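Local coordinates for transcription termination factor FttA (Methanosarcina mazei, PDB 2XR1), which probably terminates archaeal transcription genome-wide as a dimeric, two-zinc nuclease that cleaves RNA emerging from RNA polymerase and degrades the released transcript, at residues F233-I238 with F258-E263; N222-L227 with Q251-L256. All coordinates share one frame; numbering follows the deposited sequence.

Interaction 1: F233-I238 with F258-E263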
# COMPACT_ATOMS: atom_id res chain seq x y z
N PHE B 233 -3.53 7.81 5.88
CA PHE B 233 -4.66 8.22 6.72
C PHE B 233 -5.09 7.01 7.55
O PHE B 233 -5.31 5.95 6.98
CB PHE B 233 -5.85 8.73 5.86
CG PHE B 233 -5.80 10.23 5.57
CD1 PHE B 233 -4.74 10.77 4.86
CD2 PHE B 233 -6.83 11.09 5.99
CE1 PHE B 233 -4.69 12.17 4.60
CE2 PHE B 233 -6.79 12.48 5.73
CZ PHE B 233 -5.73 13.02 5.03
N PRO B 234 -5.24 7.17 8.89
CA PRO B 234 -5.22 8.46 9.60
C PRO B 234 -3.79 8.80 9.98
O PRO B 234 -3.06 7.93 10.42
CB PRO B 234 -6.06 8.19 10.84
CG PRO B 234 -5.79 6.75 11.16
CD PRO B 234 -5.37 6.06 9.85
N LEU B 235 -3.44 10.06 9.83
CA LEU B 235 -2.12 10.57 10.11
C LEU B 235 -1.60 10.26 11.52
O LEU B 235 -0.38 10.11 11.70
CB LEU B 235 -2.07 12.06 9.81
CG LEU B 235 -2.22 12.40 8.32
CD1 LEU B 235 -2.56 13.88 8.10
CD2 LEU B 235 -0.95 12.04 7.58
N ASN B 236 -2.47 10.13 12.51
CA ASN B 236 -2.00 9.73 13.84
C ASN B 236 -1.29 8.35 13.86
O ASN B 236 -0.52 8.05 14.77
CB ASN B 236 -3.14 9.76 14.85
CG ASN B 236 -4.15 8.64 14.63
OD1 ASN B 236 -3.89 7.65 13.93
ND2 ASN B 236 -5.32 8.80 15.26
N GLN B 237 -1.53 7.52 12.85
CA GLN B 237 -0.81 6.24 12.72
C GLN B 237 0.67 6.44 12.34
O GLN B 237 1.39 5.45 12.22
CB GLN B 237 -1.49 5.33 11.66
CG GLN B 237 -0.99 5.52 10.21
CD GLN B 237 -1.72 4.62 9.19
OE1 GLN B 237 -1.20 3.58 8.81
NE2 GLN B 237 -2.93 5.04 8.73
N ILE B 238 1.10 7.68 12.11
CA ILE B 238 2.47 7.92 11.71
C ILE B 238 3.38 8.23 12.91
O ILE B 238 3.26 9.27 13.53
CB ILE B 238 2.62 9.06 10.68
CG1 ILE B 238 1.65 8.89 9.51
CG2 ILE B 238 4.01 9.07 10.18
CD1 ILE B 238 1.99 7.76 8.59
N PHE B 258 0.63 18.54 9.21
CA PHE B 258 0.09 19.09 10.45
C PHE B 258 -1.32 19.69 10.27
O PHE B 258 -2.20 19.54 11.11
CB PHE B 258 1.09 20.07 11.05
CG PHE B 258 2.28 19.40 11.65
CD1 PHE B 258 2.21 18.87 12.92
CD2 PHE B 258 3.42 19.26 10.95
CE1 PHE B 258 3.28 18.25 13.46
CE2 PHE B 258 4.50 18.62 11.50
CZ PHE B 258 4.42 18.11 12.74
N LYS B 259 -1.52 20.36 9.14
CA LYS B 259 -2.82 20.92 8.86
C LYS B 259 -3.89 19.83 8.90
O LYS B 259 -5.01 20.06 9.33
CB LYS B 259 -2.83 21.58 7.49
CG LYS B 259 -4.14 22.27 7.15
CD LYS B 259 -4.03 23.03 5.81
CE LYS B 259 -5.37 23.59 5.33
NZ LYS B 259 -5.10 24.84 4.55
N TYR B 260 -3.51 18.65 8.45
CA TYR B 260 -4.41 17.51 8.38
C TYR B 260 -4.38 16.62 9.62
O TYR B 260 -4.86 15.49 9.56
CB TYR B 260 -4.03 16.65 7.16
CG TYR B 260 -4.31 17.26 5.81
CD1 TYR B 260 -5.32 18.22 5.62
CD2 TYR B 260 -3.59 16.86 4.70
CE1 TYR B 260 -5.57 18.77 4.38
CE2 TYR B 260 -3.82 17.40 3.46
CZ TYR B 260 -4.79 18.35 3.30
OH TYR B 260 -5.01 18.86 2.04
N GLY B 261 -3.78 17.09 10.72
CA GLY B 261 -3.90 16.40 12.02
C GLY B 261 -2.77 15.50 12.49
O GLY B 261 -2.94 14.73 13.43
N TYR B 262 -1.61 15.55 11.83
CA TYR B 262 -0.41 14.92 12.33
C TYR B 262 0.06 15.67 13.56
O TYR B 262 -0.02 16.91 13.62
CB TYR B 262 0.69 14.95 11.27
CG TYR B 262 1.98 14.28 11.70
CD1 TYR B 262 2.02 12.95 12.04
CD2 TYR B 262 3.17 15.00 11.77
CE1 TYR B 262 3.21 12.35 12.44
CE2 TYR B 262 4.36 14.42 12.15
CZ TYR B 262 4.38 13.10 12.49
OH TYR B 262 5.57 12.53 12.86
N GLU B 263 0.55 14.91 14.54
CA GLU B 263 1.00 15.49 15.81
C GLU B 263 2.26 14.82 16.42
O GLU B 263 2.53 14.95 17.62
CB GLU B 263 -0.19 15.53 16.79
CG GLU B 263 -0.80 16.94 16.88
CD GLU B 263 -2.16 17.01 17.53
OE1 GLU B 263 -2.66 15.97 18.02
OE2 GLU B 263 -2.75 18.12 17.56
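P234 O has one firm backbone grip, from Q237 N at 2.9 Å, and, less surely, a weak second one from Q237 NE2, whose place in the model is less certain. The backbone bonds from Q237 N to P234 O and from I238 N to L235 O close the 3-10 segment 235-237, which follows P234 and its preceding cis peptide and presents L235 to residues 260-262. The L235 side chain leaves with CG beside the backbone N (chi1 -66°) and crosses Y260 obliquely. L235 CD1 comes within 3.3 Å of Y260 CB, while L235 CB lies alongside the Y262 backbone, 4.1 Å from Y262 N. This is the base of a beta-alpha-beta crossover in the metallo-beta-lactamase fold: 233-238 leads into strand 240-242, helix 254-259 follows, and its end runs on toward strand 266-268. A Schellman motif ends that helix, with G261 at C-prime, G261 N bonded to F258 O and Y262 N to L257 O. Beyond this turn, Y262 holds CG anti to the backbone N (chi1 -179°), and one ring edge faces the 3-10 segment and I238. In the ring plane, Y262 CE1 stands 3.3 Å from I238 O and Y262 CD1 3.7 Å from L235 O, so the electropositive ring rim probably meets carbonyl charge favourably. Across the ring, Y262 CD2 lies 3.5 Å above one face of the F258 ring, toward its rim. Y262 OH is hydrogen-bonded to P265 O. At the outer margin the Y260 ring approaches the edge of F233, and Y260 OH is hydrogen-bonded to Y228 OH.

Interaction 2: N222-L227 with Q251-L256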
# COMPACT_ATOMS: atom_id res chain seq x y z
N ASN B 222 0.40 22.85 -7.78
CA ASN B 222 -0.54 22.39 -6.76
C ASN B 222 -0.35 20.89 -6.40
O ASN B 222 -0.60 20.52 -5.28
CB ASN B 222 -2.00 22.64 -7.18
CG ASN B 222 -2.24 24.06 -7.79
OD1 ASN B 222 -3.10 24.24 -8.68
ND2 ASN B 222 -1.47 25.06 -7.31
N MET B 223 0.12 20.08 -7.35
CA MET B 223 0.25 18.60 -7.18
C MET B 223 1.03 18.15 -5.93
O MET B 223 2.17 18.49 -5.72
CB MET B 223 0.91 17.98 -8.42
CG MET B 223 0.22 16.74 -8.98
SD MET B 223 0.90 16.13 -10.60
CE MET B 223 -0.36 16.68 -11.77
N THR B 224 0.37 17.37 -5.10
CA THR B 224 0.93 16.92 -3.86
C THR B 224 1.25 15.44 -3.97
O THR B 224 0.87 14.79 -4.92
CB THR B 224 -0.09 17.11 -2.73
OG1 THR B 224 -1.17 16.19 -2.93
CG2 THR B 224 -0.64 18.53 -2.71
N PRO B 225 1.99 14.91 -3.01
CA PRO B 225 2.05 13.46 -2.92
C PRO B 225 0.64 12.87 -2.63
O PRO B 225 -0.27 13.62 -2.24
CB PRO B 225 2.96 13.22 -1.75
CG PRO B 225 3.73 14.48 -1.59
CD PRO B 225 2.87 15.57 -2.05
N TYR B 226 0.48 11.57 -2.86
CA TYR B 226 -0.80 10.92 -2.57
C TYR B 226 -0.96 10.71 -1.06
O TYR B 226 -0.83 9.60 -0.56
CB TYR B 226 -0.93 9.58 -3.34
CG TYR B 226 -0.92 9.72 -4.84
CD1 TYR B 226 -2.06 9.98 -5.52
CD2 TYR B 226 0.26 9.64 -5.55
CE1 TYR B 226 -2.04 10.15 -6.91
CE2 TYR B 226 0.30 9.81 -6.89
CZ TYR B 226 -0.83 10.07 -7.56
OH TYR B 226 -0.79 10.21 -8.90
N LEU B 227 -1.27 11.78 -0.35
CA LEU B 227 -1.39 11.72 1.10
C LEU B 227 -2.74 11.19 1.57
O LEU B 227 -2.89 10.95 2.76
CB LEU B 227 -1.16 13.10 1.72
CG LEU B 227 0.23 13.72 1.56
CD1 LEU B 227 0.30 15.14 2.16
CD2 LEU B 227 1.32 12.79 2.15
N GLN B 251 10.64 18.86 1.89
CA GLN B 251 10.04 19.31 3.15
C GLN B 251 8.80 20.21 2.95
O GLN B 251 8.00 20.42 3.86
CB GLN B 251 11.07 20.03 4.02
CG GLN B 251 11.89 21.22 3.37
CD GLN B 251 11.15 22.56 3.31
OE1 GLN B 251 10.00 22.67 3.77
NE2 GLN B 251 11.78 23.57 2.75
N GLY B 252 8.63 20.72 1.74
CA GLY B 252 7.66 21.77 1.52
C GLY B 252 6.21 21.54 1.93
O GLY B 252 5.49 22.48 2.17
N LEU B 253 5.77 20.28 1.98
CA LEU B 253 4.42 19.98 2.41
C LEU B 253 4.37 19.31 3.78
O LEU B 253 3.30 18.92 4.25
CB LEU B 253 3.72 19.12 1.38
CG LEU B 253 3.29 19.90 0.11
CD1 LEU B 253 2.70 18.92 -0.89
CD2 LEU B 253 2.32 20.97 0.42
N VAL B 254 5.49 19.27 4.49
CA VAL B 254 5.44 18.78 5.83
C VAL B 254 4.43 19.56 6.69
O VAL B 254 3.75 18.96 7.51
CB VAL B 254 6.81 18.77 6.50
CG1 VAL B 254 6.69 18.53 8.06
CG2 VAL B 254 7.67 17.72 5.82
N PRO B 255 4.31 20.88 6.50
CA PRO B 255 3.29 21.52 7.28
C PRO B 255 1.88 21.11 6.89
O PRO B 255 0.98 21.27 7.71
CB PRO B 255 3.53 23.02 7.01
CG PRO B 255 4.94 23.12 6.72
CD PRO B 255 5.24 21.85 5.91
N LEU B 256 1.65 20.62 5.68
CA LEU B 256 0.31 20.18 5.29
C LEU B 256 -0.09 18.96 6.13
O LEU B 256 -1.25 18.78 6.47
CB LEU B 256 0.28 19.82 3.81
CG LEU B 256 -1.05 19.55 3.11
CD1 LEU B 256 -2.00 20.70 3.27
CD2 LEU B 256 -0.81 19.30 1.69
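The one aromatic ring here, that of Y226, looks away from the contact and meets the indole of W183 of the second subunit with planes about 90° apart; it is the puckered ring of P225 that turns its CD corner to L253, and it also touches C199 of strand 199-203. Residues 251-256 follow directly on the HxHxDH motif of the metallo-beta-lactamase fold, the zinc-binding run H245, H247, D249 and H250. A type I turn from Q251 to V254, with V254 N bonded to Q251 O at 2.8 Å, places L253 at the N-cap of helix 254-259. The L253 side chain is stretched out, CG beside the backbone N (chi1 -74°) and CD1 anti to CA, so CD1 forms its leading tip. This side chain crosses P225 obliquely, L253 CD1 touching P225 CD at 3.5 Å. It crosses T224 at about a right angle, with L253 CD1 3.8 Å from T224 CB. The side chain of L253 is about 9 Å from those of D249 and H250, so the packing lies close to the zinc site. T224 holds OG1 in the crowded position between the backbone N and the carbonyl carbon, which aims T224 OG1 at P225 O, 2.8 Å away and 28° out of the carbonyl plane. The same oxygen accepts a weak bond from L227 N, closing an inverse gamma turn centred on Y226, while T224 O is hydrogen-bonded to R197 NH1. One turn on from L253, L256 CD2 meets L227 CD1 tip to tip at 4.3 Å.

Read from the N terminus, the chain leaves strand 208-211 and passes through 222-227 and then 233-238 in one long loop before entering strand 240-242. After the zinc-binding motif it supplies 251-256 and 258-263, the two ends of helix 254-259. Interaction 2 closes a loop with 23 residues between its segments, interaction 1 one with 19. Because the segments alternate along the sequence, the two closures cross rather than nest. Their centres are 13 Å apart, and F233 packs on L227 where they touch. Two successive parts of the loop are thus tied to the start and finish of one helix, with Y226 and Q237 within reach of the second subunit.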